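Local coordinates for protein nickel-dependent hydrogenase large subunit (Allochromatium vinosum, PDB 3MYR) that forms the large subunit of a heterodimeric [NiFe] hydrogenase, housing the nickel-iron centre at which molecular hydrogen is oxidised with transfer of electrons to an acceptor, at residues Gln30-Gly35 / Leu367-Gly372. Residues are numbered along the deposited sequence; the frame is centred on the assembly and turned at random.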
loop_
_atom_site.group_PDB
_atom_site.type_symbol
_atom_site.label_atom_id
_atom_site.label_comp_id
_atom_site.label_asym_id
_atom_site.label_seq_id
_atom_site.Cartn_x
_atom_site.Cartn_y
_atom_site.Cartn_z
ATOM N N GLN B 30 -22.564 18.894 -2.171
ATOM C CA GLN B 30 -21.808 18.438 -0.982
ATOM C C GLN B 30 -21.325 17.020 -1.242
ATOM O O GLN B 30 -22.067 16.193 -1.808
ATOM C CB GLN B 30 -22.646 18.426 0.307
ATOM C CG GLN B 30 -23.104 19.790 0.906
ATOM C CD GLN B 30 -21.968 20.594 1.604
ATOM O OE1 GLN B 30 -21.377 21.501 0.983
ATOM N NE2 GLN B 30 -21.691 20.299 2.895
ATOM N N ALA B 31 -20.103 16.723 -0.811
ATOM C CA ALA B 31 -19.586 15.365 -0.894
ATOM C C ALA B 31 -19.232 14.832 0.516
ATOM O O ALA B 31 -18.823 15.593 1.419
ATOM C CB ALA B 31 -18.361 15.333 -1.815
ATOM N N TYR B 32 -19.354 13.515 0.681
ATOM C CA TYR B 32 -19.042 12.843 1.954
ATOM C C TYR B 32 -18.154 11.635 1.645
ATOM O O TYR B 32 -18.430 10.884 0.684
ATOM C CB TYR B 32 -20.312 12.395 2.700
ATOM C CG TYR B 32 -21.232 13.541 2.939
ATOM C CD1 TYR B 32 -21.229 14.227 4.173
ATOM C CD2 TYR B 32 -22.086 13.986 1.927
ATOM C CE1 TYR B 32 -22.046 15.318 4.379
ATOM C CE2 TYR B 32 -22.938 15.092 2.134
ATOM C CZ TYR B 32 -22.886 15.751 3.358
ATOM O OH TYR B 32 -23.735 16.828 3.597
ATOM N N SER B 33 -17.042 11.544 2.397
ATOM C CA SER B 33 -16.022 10.500 2.256
ATOM C C SER B 33 -16.142 9.555 3.477
ATOM O O SER B 33 -16.090 9.999 4.640
ATOM C CB SER B 33 -14.626 11.128 2.265
ATOM O OG SER B 33 -13.672 10.067 2.223
ATOM N N SER B 34 -16.354 8.270 3.216
ATOM C CA SER B 34 -16.580 7.299 4.255
ATOM C C SER B 34 -15.726 6.045 4.087
ATOM O O SER B 34 -15.849 5.354 3.086
ATOM C CB SER B 34 -18.040 6.863 4.199
ATOM O OG SER B 34 -18.220 5.819 5.158
ATOM N N GLY B 35 -14.885 5.744 5.079
ATOM C CA GLY B 35 -14.072 4.490 5.147
ATOM C C GLY B 35 -14.896 3.393 5.820
ATOM O O GLY B 35 -15.420 3.622 6.906
ATOM N N LEU B 367 -25.672 6.450 4.065
ATOM C CA LEU B 367 -25.164 6.812 5.389
ATOM C C LEU B 367 -26.082 7.801 6.117
ATOM O O LEU B 367 -26.884 8.492 5.508
ATOM C CB LEU B 367 -23.802 7.448 5.261
ATOM C CG LEU B 367 -22.750 6.422 4.793
ATOM C CD1 LEU B 367 -21.635 7.142 3.991
ATOM C CD2 LEU B 367 -22.164 5.598 5.877
ATOM N N ASP B 368 -25.912 7.927 7.419
ATOM C CA ASP B 368 -26.487 9.055 8.094
ATOM C C ASP B 368 -25.287 9.953 8.451
ATOM O O ASP B 368 -24.451 9.625 9.286
ATOM C CB ASP B 368 -27.254 8.549 9.334
ATOM C CG ASP B 368 -27.800 9.684 10.227
ATOM O OD1 ASP B 368 -27.402 10.869 10.158
ATOM O OD2 ASP B 368 -28.643 9.350 11.039
ATOM N N VAL B 369 -25.288 11.139 7.891
ATOM C CA VAL B 369 -24.150 11.990 7.878
ATOM C C VAL B 369 -24.323 13.077 8.981
ATOM O O VAL B 369 -23.446 13.910 9.182
ATOM C CB VAL B 369 -24.106 12.488 6.416
ATOM C CG1 VAL B 369 -24.736 13.868 6.079
ATOM C CG2 VAL B 369 -23.173 11.803 5.540
ATOM N N SER B 370 -25.386 12.986 9.778
ATOM C CA SER B 370 -25.600 13.990 10.809
ATOM C C SER B 370 -24.657 13.732 11.962
ATOM O O SER B 370 -24.320 14.666 12.645
ATOM C CB SER B 370 -27.054 14.013 11.316
ATOM O OG SER B 370 -27.323 12.824 12.028
ATOM N N ASP B 371 -24.174 12.490 12.156
ATOM C CA ASP B 371 -23.166 12.226 13.222
ATOM C C ASP B 371 -21.961 11.431 12.607
ATOM O O ASP B 371 -21.381 11.865 11.610
ATOM C CB ASP B 371 -23.835 11.496 14.420
ATOM C CG ASP B 371 -22.972 11.487 15.718
ATOM O OD1 ASP B 371 -22.246 12.471 16.030
ATOM O OD2 ASP B 371 -23.083 10.491 16.473
ATOM N N GLY B 372 -21.562 10.312 13.192
ATOM C CA GLY B 372 -20.453 9.534 12.588
ATOM C C GLY B 372 -20.855 8.982 11.227
ATOM O O GLY B 372 -21.987 8.458 11.040
#
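Val-369 sets CG2 over one face of the Tyr-32 ring, an example of two segments, 30-35 and 367-372, that touch through side chains alone, with no hydrogen bond between them. Val-369 CG2 lies 3.4 Å from Tyr-32 CD1, near the root of the ring, while Val-369 CG1, on the same side, sits farther out, 3.5 Å from Tyr-32 CE1. The two side chains cross at about a right angle. Tyr-32 CG stands anti to the carbonyl carbon (chi1 -56°), and chi2 of -97° turns the ring's face to the valine. Arg-4 and Arg-517 make cation-pi contacts with the same ring, and Tyr-373 meets it edge-to-face. A serine in place of Tyr-32 would probably leave the Val-369 methyls without their aromatic platform and both arginines without a pi partner. Two residues further along the strand, Ser-34 CB meets Leu-367 CD1 at 3.6 Å. The loop's next residues do bond the strand: Ser-34 OG to Tyr-373 O, Gly-35 to the Trp-375 backbone. Asp-368 OD1 accepts from Ser-370 N (2.9 Å) and Ser-370 OG (2.7 Å). The backbone bond closes an Asx turn with Val-369 at its middle, presented for CH-pi contact to the outermost strand, 27-35, of this chain's three-stranded antiparallel sheet.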